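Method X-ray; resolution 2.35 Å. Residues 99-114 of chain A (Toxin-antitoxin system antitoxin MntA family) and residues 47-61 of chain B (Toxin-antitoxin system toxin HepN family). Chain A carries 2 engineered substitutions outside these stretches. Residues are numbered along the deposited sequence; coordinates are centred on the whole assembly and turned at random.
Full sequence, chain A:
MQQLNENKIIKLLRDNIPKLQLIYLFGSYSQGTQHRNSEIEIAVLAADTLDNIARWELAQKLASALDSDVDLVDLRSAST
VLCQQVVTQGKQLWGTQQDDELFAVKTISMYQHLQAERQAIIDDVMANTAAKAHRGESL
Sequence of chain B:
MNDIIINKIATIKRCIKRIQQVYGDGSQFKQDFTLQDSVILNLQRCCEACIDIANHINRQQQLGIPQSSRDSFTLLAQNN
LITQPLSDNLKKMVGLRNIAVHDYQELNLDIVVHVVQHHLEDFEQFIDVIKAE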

ATOM      1  N   ASP A  99      36.106  16.457   0.988  1.00 64.25           N
ATOM      2  CA  ASP A  99      35.057  15.869   1.816  1.00 62.53           C
ATOM      3  C   ASP A  99      34.463  14.621   1.175  1.00 54.03           C
ATOM      4  O   ASP A  99      34.038  13.706   1.889  1.00 53.18           O
ATOM      5  N   ASP A 100      34.430  14.559  -0.158  1.00 48.62           N
ATOM      6  CA  ASP A 100      33.957  13.348  -0.823  1.00 52.37           C
ATOM      7  C   ASP A 100      34.932  12.197  -0.623  1.00 55.31           C
ATOM      8  O   ASP A 100      34.514  11.053  -0.399  1.00 50.99           O
ATOM      9  N   GLU A 101      36.235  12.484  -0.687  1.00 60.83           N
ATOM     10  CA  GLU A 101      37.242  11.437  -0.551  1.00 54.37           C
ATOM     11  C   GLU A 101      37.325  10.928   0.882  1.00 48.75           C
ATOM     12  O   GLU A 101      37.439   9.718   1.110  1.00 50.46           O
ATOM     13  N   LEU A 102      37.266  11.834   1.862  1.00 47.71           N
ATOM     14  CA  LEU A 102      37.175  11.414   3.260  1.00 46.27           C
ATOM     15  C   LEU A 102      35.976  10.499   3.476  1.00 49.39           C
ATOM     16  O   LEU A 102      36.089   9.446   4.115  1.00 47.80           O
ATOM     17  N   PHE A 103      34.814  10.883   2.932  1.00 45.67           N
ATOM     18  CA  PHE A 103      33.609  10.086   3.126  1.00 43.91           C
ATOM     19  C   PHE A 103      33.737   8.717   2.468  1.00 42.99           C
ATOM     20  O   PHE A 103      33.276   7.710   3.019  1.00 43.54           O
ATOM     21  N   ALA A 104      34.364   8.660   1.291  1.00 38.97           N
ATOM     22  CA  ALA A 104      34.554   7.387   0.599  1.00 39.78           C
ATOM     23  C   ALA A 104      35.478   6.456   1.384  1.00 43.03           C
ATOM     24  O   ALA A 104      35.171   5.273   1.570  1.00 38.83           O
ATOM     25  N   VAL A 105      36.622   6.975   1.845  1.00 41.12           N
ATOM     26  CA  VAL A 105      37.590   6.146   2.566  1.00 37.99           C
ATOM     27  C   VAL A 105      36.965   5.578   3.834  1.00 38.43           C
ATOM     28  O   VAL A 105      37.064   4.377   4.113  1.00 39.65           O
ATOM     29  N   LYS A 106      36.304   6.429   4.620  1.00 44.14           N
ATOM     30  CA  LYS A 106      35.630   5.944   5.821  1.00 42.50           C
ATOM     31  C   LYS A 106      34.569   4.903   5.476  1.00 43.69           C
ATOM     32  O   LYS A 106      34.455   3.873   6.150  1.00 44.11           O
ATOM     33  N   THR A 107      33.801   5.144   4.410  1.00 39.10           N
ATOM     34  CA  THR A 107      32.708   4.244   4.056  1.00 36.05           C
ATOM     35  C   THR A 107      33.230   2.894   3.590  1.00 35.50           C
ATOM     36  O   THR A 107      32.764   1.845   4.047  1.00 35.95           O
ATOM     37  N   ILE A 108      34.181   2.907   2.653  1.00 39.63           N
ATOM     38  CA  ILE A 108      34.677   1.668   2.060  1.00 44.33           C
ATOM     39  C   ILE A 108      35.345   0.802   3.117  1.00 45.50           C
ATOM     40  O   ILE A 108      35.206  -0.428   3.116  1.00 46.51           O
ATOM     41  N   SER A 109      36.061   1.429   4.049  1.00 46.16           N
ATOM     42  CA  SER A 109      36.692   0.681   5.130  1.00 47.76           C
ATOM     43  C   SER A 109      35.647   0.029   6.030  1.00 41.71           C
ATOM     44  O   SER A 109      35.721  -1.173   6.316  1.00 42.82           O
ATOM     45  N   MET A 110      34.669   0.813   6.491  1.00 39.64           N
ATOM     46  CA  MET A 110      33.586   0.259   7.299  1.00 45.57           C
ATOM     47  C   MET A 110      32.877  -0.880   6.576  1.00 43.29           C
ATOM     48  O   MET A 110      32.523  -1.893   7.191  1.00 45.78           O
ATOM     49  N   TYR A 111      32.679  -0.740   5.263  1.00 39.39           N
ATOM     50  CA  TYR A 111      31.970  -1.771   4.511  1.00 42.12           C
ATOM     51  C   TYR A 111      32.775  -3.063   4.460  1.00 41.33           C
ATOM     52  O   TYR A 111      32.231  -4.149   4.692  1.00 42.47           O
ATOM     53  N   GLN A 112      34.074  -2.963   4.158  1.00 42.55           N
ATOM     54  CA  GLN A 112      34.922  -4.154   4.123  1.00 44.58           C
ATOM     55  C   GLN A 112      34.924  -4.877   5.466  1.00 42.46           C
ATOM     56  O   GLN A 112      34.818  -6.108   5.515  1.00 45.80           O
ATOM     57  N   HIS A 113      35.028  -4.131   6.568  1.00 39.10           N
ATOM     58  CA  HIS A 113      34.929  -4.761   7.882  1.00 43.04           C
ATOM     59  C   HIS A 113      33.547  -5.358   8.115  1.00 48.37           C
ATOM     60  O   HIS A 113      33.426  -6.403   8.765  1.00 48.81           O
ATOM     61  N   LEU A 114      32.496  -4.717   7.599  1.00 48.02           N
ATOM     62  CA  LEU A 114      31.163  -5.293   7.737  1.00 41.70           C
ATOM     63  C   LEU A 114      31.047  -6.598   6.960  1.00 43.36           C
ATOM     64  O   LEU A 114      30.496  -7.580   7.470  1.00 46.53           O
TER
ATOM     65  N   CYS B  47      48.083  -1.456   8.839  1.00 53.04           N
ATOM     66  CA  CYS B  47      47.323  -2.131   7.793  1.00 53.97           C
ATOM     67  C   CYS B  47      46.146  -1.281   7.334  1.00 54.71           C
ATOM     68  O   CYS B  47      45.892  -1.162   6.130  1.00 56.85           O
ATOM     69  N   GLU B  48      45.423  -0.672   8.277  1.00 53.07           N
ATOM     70  CA  GLU B  48      44.271   0.139   7.900  1.00 53.41           C
ATOM     71  C   GLU B  48      44.699   1.373   7.120  1.00 51.57           C
ATOM     72  O   GLU B  48      44.007   1.794   6.187  1.00 48.18           O
ATOM     73  N   ALA B  49      45.844   1.958   7.472  1.00 48.79           N
ATOM     74  CA  ALA B  49      46.337   3.094   6.702  1.00 50.48           C
ATOM     75  C   ALA B  49      46.725   2.674   5.289  1.00 53.09           C
ATOM     76  O   ALA B  49      46.470   3.407   4.325  1.00 54.51           O
ATOM     77  N   CYS B  50      47.325   1.487   5.138  1.00 49.38           N
ATOM     78  CA  CYS B  50      47.644   0.987   3.803  1.00 52.19           C
ATOM     79  C   CYS B  50      46.384   0.677   3.012  1.00 53.01           C
ATOM     80  O   CYS B  50      46.306   0.972   1.813  1.00 51.48           O
ATOM     81  N   ILE B  51      45.393   0.065   3.664  1.00 53.76           N
ATOM     82  CA  ILE B  51      44.149  -0.277   2.990  1.00 49.92           C
ATOM     83  C   ILE B  51      43.404   0.984   2.568  1.00 48.12           C
ATOM     84  O   ILE B  51      42.825   1.041   1.475  1.00 46.84           O
ATOM     85  N   ASP B  52      43.420   2.020   3.411  1.00 40.76           N
ATOM     86  CA  ASP B  52      42.740   3.262   3.058  1.00 43.04           C
ATOM     87  C   ASP B  52      43.371   3.903   1.829  1.00 48.85           C
ATOM     88  O   ASP B  52      42.664   4.454   0.978  1.00 51.87           O
ATOM     89  N   ILE B  53      44.700   3.846   1.721  1.00 49.78           N
ATOM     90  CA  ILE B  53      45.377   4.323   0.518  1.00 48.84           C
ATOM     91  C   ILE B  53      44.907   3.536  -0.697  1.00 45.75           C
ATOM     92  O   ILE B  53      44.571   4.107  -1.742  1.00 44.79           O
ATOM     93  N   ALA B  54      44.883   2.208  -0.573  1.00 42.94           N
ATOM     94  CA  ALA B  54      44.469   1.358  -1.682  1.00 45.71           C
ATOM     95  C   ALA B  54      43.035   1.660  -2.099  1.00 48.27           C
ATOM     96  O   ALA B  54      42.758   1.890  -3.283  1.00 49.55           O
ATOM     97  N   ASN B  55      42.107   1.656  -1.132  1.00 48.28           N
ATOM     98  CA  ASN B  55      40.707   1.964  -1.420  1.00 44.43           C
ATOM     99  C   ASN B  55      40.567   3.322  -2.094  1.00 49.27           C
ATOM    100  O   ASN B  55      39.724   3.501  -2.981  1.00 53.22           O
ATOM    101  N   HIS B  56      41.381   4.292  -1.675  1.00 47.46           N
ATOM    102  CA  HIS B  56      41.313   5.633  -2.244  1.00 50.01           C
ATOM    103  C   HIS B  56      41.705   5.625  -3.717  1.00 55.12           C
ATOM    104  O   HIS B  56      40.985   6.167  -4.566  1.00 51.68           O
ATOM    105  N   ILE B  57      42.841   4.997  -4.036  1.00 55.32           N
ATOM    106  CA  ILE B  57      43.366   5.031  -5.398  1.00 56.51           C
ATOM    107  C   ILE B  57      42.454   4.267  -6.354  1.00 60.03           C
ATOM    108  O   ILE B  57      42.194   4.720  -7.476  1.00 66.38           O
ATOM    109  N   ASN B  58      41.947   3.106  -5.928  1.00 55.81           N
ATOM    110  CA  ASN B  58      41.038   2.340  -6.778  1.00 56.33           C
ATOM    111  C   ASN B  58      39.788   3.141  -7.123  1.00 63.54           C
ATOM    112  O   ASN B  58      39.245   3.013  -8.227  1.00 64.70           O
ATOM    113  N   ARG B  59      39.310   3.968  -6.191  1.00 65.39           N
ATOM    114  CA  ARG B  59      38.145   4.798  -6.485  1.00 61.04           C
ATOM    115  C   ARG B  59      38.534   6.034  -7.286  1.00 59.01           C
ATOM    116  O   ARG B  59      37.853   6.383  -8.258  1.00 60.91           O
ATOM    117  N   GLN B  60      39.627   6.701  -6.898  1.00 60.73           N
ATOM    118  CA  GLN B  60      40.076   7.889  -7.619  1.00 64.60           C
ATOM    119  C   GLN B  60      40.379   7.589  -9.080  1.00 67.09           C
ATOM    120  O   GLN B  60      40.172   8.449  -9.943  1.00 70.51           O
ATOM    121  N   GLN B  61      40.858   6.383  -9.382  1.00 67.43           N
ATOM    122  CA  GLN B  61      41.234   6.016 -10.740  1.00 66.81           C
ATOM    123  C   GLN B  61      40.320   4.959 -11.343  1.00 67.17           C
ATOM    124  O   GLN B  61      40.660   4.381 -12.380  1.00 72.39           O
TER

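When two helices from different proteins cross with polar residues between them, burying donors and acceptors is costly unless they find partners, and the antitoxin–toxin pair here is a good worked example. The helices run at 118° to one another, their axes approaching to 9.3 Å, with the CA atoms of A:Val105 and B:Asp52 5.9 Å apart. In the middle, aliphatic side chains of the antitoxin helix lie against polar residues of the toxin helix. A:Val105 (t) lays CG1 3.6 Å from CG of B:Asp52, and CG2 lies 4.0 Å from CB of B:His56. A:Ile108 (m, t) points toward the toxin helix and sets CG2 3.4 Å from CG of B:Asn55.

Polar pairs extend from this middle. B:Asn55 (m), pointing toward the antitoxin, meets A:Gln112 (m, t) in a reciprocal amide pair: ND2 of B:Asn55 donates to OE1 of A:Gln112 at 3.2 Å, while NE2 of A:Gln112 donates to OD1 of B:Asn55 at 2.9 Å. Each amide thus gives one hydrogen bond and receives one, and B:Asn55 OD1 is also bonded elsewhere in the structure.

Toward the N-terminal end of the antitoxin stretch, B:Arg59 reaches out with chi1 to chi3 all t. Its guanidinium meets the carboxylate of A:Asp100 (t) in a two-pronged salt bridge, NH2 donating to OD1 at 2.8 Å and NH1 to OD2 at 2.9 Å. CB of A:Ala104 lies over one guanidinium face and 3.5 Å from CD of B:Arg59. NE of the arginine is satisfied elsewhere.

At the other end, B:Glu48 (m, m) begins sideways but its end comes nearer to the antitoxin, where the carboxylate accepts from two donors. NE2 of A:His113 (m) donates to OE2 of B:Glu48 at 2.6 Å, with the oxygen at the ring edge, near its plane, where a ring nitrogen can donate. OG of A:Ser109 (t) gives a weak hydrogen bond to OE1 of B:Glu48 at 3.2 Å, so both carboxylate oxygens are used. B:Asp52 (m) finds a partner for OD2 elsewhere; its OD1 lies 3.8 Å from CB of A:Ser109.

Proximity alone does not satisfy an atom. OE2 of A:Glu101 (m, t) comes within 2.8 Å of NE2 of B:Gln60 (m, m), yet the angle is too poor for a hydrogen bond. OE1 of A:Glu101 sits 3.7 Å from CE1 of B:His56 (t), at that ring's edge.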

ATOM      1  CB  ASP A  99      33.963  16.900   2.099  1.00 64.42           C
ATOM      2  CG  ASP A  99      34.330  17.841   3.232  1.00 66.91           C
ATOM      3  OD1 ASP A  99      35.315  17.552   3.947  1.00 72.75           O
ATOM      4  OD2 ASP A  99      33.629  18.860   3.416  1.00 62.00           O
ATOM      5  CB  ASP A 100      33.738  13.612  -2.314  1.00 54.08           C
ATOM      6  CG  ASP A 100      33.752  12.335  -3.144  1.00 56.05           C
ATOM      7  OD1 ASP A 100      32.723  11.618  -3.168  1.00 54.21           O
ATOM      8  OD2 ASP A 100      34.797  12.049  -3.772  1.00 53.53           O
ATOM      9  CB  GLU A 101      38.590  11.964  -1.032  1.00 58.53           C
ATOM     10  CG  GLU A 101      38.592  12.338  -2.504  1.00 65.47           C
ATOM     11  CD  GLU A 101      39.838  13.096  -2.925  1.00 73.17           C
ATOM     12  OE1 GLU A 101      40.642  13.469  -2.043  1.00 74.20           O
ATOM     13  OE2 GLU A 101      40.005  13.327  -4.142  1.00 75.65           O
ATOM     14  CB  LEU A 102      37.083  12.639   4.174  1.00 46.40           C
ATOM     15  CG  LEU A 102      38.370  13.448   4.357  1.00 52.27           C
ATOM     16  CD1 LEU A 102      38.144  14.651   5.266  1.00 54.28           C
ATOM     17  CD2 LEU A 102      39.470  12.557   4.911  1.00 49.02           C
ATOM     18  CB  PHE A 103      32.390  10.828   2.582  1.00 46.61           C
ATOM     19  CG  PHE A 103      31.121  10.051   2.714  1.00 47.54           C
ATOM     20  CD1 PHE A 103      30.573   9.816   3.966  1.00 47.59           C
ATOM     21  CD2 PHE A 103      30.489   9.534   1.599  1.00 48.68           C
ATOM     22  CE1 PHE A 103      29.412   9.090   4.104  1.00 48.49           C
ATOM     23  CE2 PHE A 103      29.323   8.805   1.728  1.00 51.95           C
ATOM     24  CZ  PHE A 103      28.785   8.583   2.987  1.00 53.65           C
ATOM     25  CB  ALA A 104      35.108   7.639  -0.802  1.00 35.86           C
ATOM     26  CB  VAL A 105      38.866   6.953   2.874  1.00 38.17           C
ATOM     27  CG1 VAL A 105      39.649   6.317   4.020  1.00 38.41           C
ATOM     28  CG2 VAL A 105      39.734   7.039   1.635  1.00 34.69           C
ATOM     29  CB  LYS A 106      35.010   7.119   6.578  1.00 43.91           C
ATOM     30  CG  LYS A 106      34.217   6.715   7.811  1.00 52.55           C
ATOM     31  CD  LYS A 106      33.438   7.892   8.383  1.00 61.25           C
ATOM     32  CE  LYS A 106      32.571   7.468   9.565  1.00 68.66           C
ATOM     33  NZ  LYS A 106      31.117   7.698   9.304  1.00 71.56           N
ATOM     34  CB  THR A 107      31.845   4.870   2.958  1.00 35.97           C
ATOM     35  OG1 THR A 107      31.248   6.076   3.442  1.00 36.98           O
ATOM     36  CG2 THR A 107      30.762   3.901   2.503  1.00 27.93           C
ATOM     37  CB  ILE A 108      35.629   1.994   0.893  1.00 47.76           C
ATOM     38  CG1 ILE A 108      34.852   2.667  -0.245  1.00 48.82           C
ATOM     39  CG2 ILE A 108      36.339   0.737   0.404  1.00 45.40           C
ATOM     40  CD1 ILE A 108      35.739   3.293  -1.315  1.00 44.90           C
ATOM     41  CB  SER A 109      37.603   1.604   5.939  1.00 51.29           C
ATOM     42  OG  SER A 109      38.148   0.920   7.051  1.00 59.23           O
ATOM     43  CB  MET A 110      32.587   1.357   7.669  1.00 44.32           C
ATOM     44  CG  MET A 110      33.158   2.412   8.604  1.00 51.31           C
ATOM     45  SD  MET A 110      31.925   3.578   9.216  1.00 60.00           S
ATOM     46  CE  MET A 110      31.007   2.527  10.342  1.00 60.19           C
ATOM     47  CB  TYR A 111      31.652  -1.282   3.098  1.00 40.98           C
ATOM     48  CG  TYR A 111      30.790  -2.248   2.309  1.00 41.06           C
ATOM     49  CD1 TYR A 111      31.355  -3.118   1.381  1.00 35.96           C
ATOM     50  CD2 TYR A 111      29.414  -2.301   2.510  1.00 39.99           C
ATOM     51  CE1 TYR A 111      30.582  -3.996   0.668  1.00 37.14           C
ATOM     52  CE2 TYR A 111      28.622  -3.182   1.802  1.00 41.30           C
ATOM     53  CZ  TYR A 111      29.209  -4.026   0.879  1.00 47.54           C
ATOM     54  OH  TYR A 111      28.423  -4.906   0.174  1.00 47.30           O
ATOM     55  CB  GLN A 112      36.343  -3.775   3.711  1.00 41.25           C
ATOM     56  CG  GLN A 112      36.458  -3.408   2.248  1.00 36.14           C
ATOM     57  CD  GLN A 112      37.745  -2.689   1.929  1.00 40.46           C
ATOM     58  OE1 GLN A 112      38.488  -2.293   2.828  1.00 43.21           O
ATOM     59  NE2 GLN A 112      38.016  -2.506   0.641  1.00 45.17           N
ATOM     60  CB  HIS A 113      35.262  -3.756   8.980  1.00 46.38           C
ATOM     61  CG  HIS A 113      36.721  -3.447   9.086  1.00 59.84           C
ATOM     62  ND1 HIS A 113      37.545  -4.061  10.006  1.00 64.29           N
ATOM     63  CD2 HIS A 113      37.507  -2.597   8.383  1.00 61.71           C
ATOM     64  CE1 HIS A 113      38.775  -3.598   9.868  1.00 64.90           C
ATOM     65  NE2 HIS A 113      38.779  -2.708   8.891  1.00 64.08           N
ATOM     66  CB  LEU A 114      30.101  -4.297   7.277  1.00 41.15           C
ATOM     67  CG  LEU A 114      28.692  -4.894   7.228  1.00 42.39           C
ATOM     68  CD1 LEU A 114      28.205  -5.240   8.634  1.00 39.38           C
ATOM     69  CD2 LEU A 114      27.727  -3.949   6.525  1.00 42.62           C
TER
ATOM     70  CB  CYS B  47      46.836  -3.495   8.286  1.00 57.02           C
ATOM     71  SG  CYS B  47      48.128  -4.745   8.426  1.00 66.87           S
ATOM     72  CB  GLU B  48      43.469   0.529   9.140  1.00 56.65           C
ATOM     73  CG  GLU B  48      42.655  -0.620   9.714  1.00 65.11           C
ATOM     74  CD  GLU B  48      41.583  -1.111   8.752  1.00 73.09           C
ATOM     75  OE1 GLU B  48      40.954  -0.270   8.071  1.00 75.36           O
ATOM     76  OE2 GLU B  48      41.379  -2.341   8.668  1.00 74.41           O
ATOM     77  CB  ALA B  49      47.513   3.748   7.425  1.00 51.64           C
ATOM     78  CB  CYS B  50      48.517  -0.261   3.896  1.00 59.60           C
ATOM     79  SG  CYS B  50      50.225   0.046   4.381  1.00 64.66           S
ATOM     80  CB  ILE B  51      43.295  -1.178   3.900  1.00 50.49           C
ATOM     81  CG1 ILE B  51      43.974  -2.542   4.056  1.00 47.38           C
ATOM     82  CG2 ILE B  51      41.878  -1.333   3.347  1.00 47.84           C
ATOM     83  CD1 ILE B  51      43.429  -3.365   5.194  1.00 43.75           C
ATOM     84  CB  ASP B  52      42.759   4.237   4.236  1.00 55.10           C
ATOM     85  CG  ASP B  52      41.858   3.796   5.379  1.00 66.27           C
ATOM     86  OD1 ASP B  52      41.073   2.837   5.198  1.00 71.17           O
ATOM     87  OD2 ASP B  52      41.934   4.419   6.462  1.00 70.14           O
ATOM     88  CB  ILE B  53      46.904   4.225   0.687  1.00 48.70           C
ATOM     89  CG1 ILE B  53      47.406   5.262   1.693  1.00 53.64           C
ATOM     90  CG2 ILE B  53      47.609   4.362  -0.657  1.00 47.11           C
ATOM     91  CD1 ILE B  53      48.759   4.924   2.271  1.00 54.85           C
ATOM     92  CB  ALA B  54      44.621  -0.110  -1.290  1.00 45.68           C
ATOM     93  CB  ASN B  55      39.885   1.942  -0.129  1.00 41.64           C
ATOM     94  CG  ASN B  55      39.774   0.557   0.476  1.00 42.68           C
ATOM     95  OD1 ASN B  55      39.916  -0.452  -0.219  1.00 40.93           O
ATOM     96  ND2 ASN B  55      39.509   0.501   1.781  1.00 40.27           N
ATOM     97  CB  HIS B  56      42.214   6.570  -1.438  1.00 53.02           C
ATOM     98  CG  HIS B  56      42.378   7.932  -2.035  1.00 56.16           C
ATOM     99  ND1 HIS B  56      41.445   8.934  -1.871  1.00 60.74           N
ATOM    100  CD2 HIS B  56      43.380   8.469  -2.771  1.00 54.74           C
ATOM    101  CE1 HIS B  56      41.860  10.024  -2.491  1.00 63.17           C
ATOM    102  NE2 HIS B  56      43.032   9.769  -3.043  1.00 60.54           N
ATOM    103  CB  ILE B  57      44.806   4.484  -5.420  1.00 59.22           C
ATOM    104  CG1 ILE B  57      45.740   5.436  -4.670  1.00 56.20           C
ATOM    105  CG2 ILE B  57      45.286   4.283  -6.847  1.00 60.28           C
ATOM    106  CD1 ILE B  57      47.078   4.838  -4.341  1.00 58.55           C
ATOM    107  CB  ASN B  58      40.656   1.025  -6.098  1.00 53.82           C
ATOM    108  CG  ASN B  58      41.800   0.024  -6.078  1.00 61.02           C
ATOM    109  OD1 ASN B  58      42.526  -0.128  -7.064  1.00 64.00           O
ATOM    110  ND2 ASN B  58      41.971  -0.660  -4.950  1.00 58.07           N
ATOM    111  CB  ARG B  59      37.437   5.203  -5.190  1.00 52.64           C
ATOM    112  CG  ARG B  59      36.165   6.021  -5.404  1.00 52.39           C
ATOM    113  CD  ARG B  59      35.543   6.391  -4.066  1.00 55.66           C
ATOM    114  NE  ARG B  59      34.291   7.133  -4.194  1.00 50.22           N
ATOM    115  CZ  ARG B  59      34.203   8.460  -4.212  1.00 45.24           C
ATOM    116  NH1 ARG B  59      35.296   9.206  -4.125  1.00 41.83           N
ATOM    117  NH2 ARG B  59      33.017   9.042  -4.326  1.00 43.81           N
ATOM    118  CB  GLN B  60      41.311   8.483  -6.944  1.00 70.62           C
ATOM    119  CG  GLN B  60      40.987   9.389  -5.780  1.00 77.01           C
ATOM    120  CD  GLN B  60      40.337  10.680  -6.225  1.00 86.01           C
ATOM    121  OE1 GLN B  60      40.827  11.352  -7.132  1.00 92.20           O
ATOM    122  NE2 GLN B  60      39.220  11.032  -5.594  1.00 87.27           N
ATOM    123  CB  GLN B  61      42.687   5.545 -10.764  1.00 67.97           C
ATOM    124  CG  GLN B  61      43.625   6.507 -10.068  1.00 71.82           C
ATOM    125  CD  GLN B  61      45.012   6.490 -10.662  1.00 82.11           C
ATOM    126  OE1 GLN B  61      45.922   5.858 -10.127  1.00 88.31           O
ATOM    127  NE2 GLN B  61      45.185   7.190 -11.777  1.00 85.61           N
TER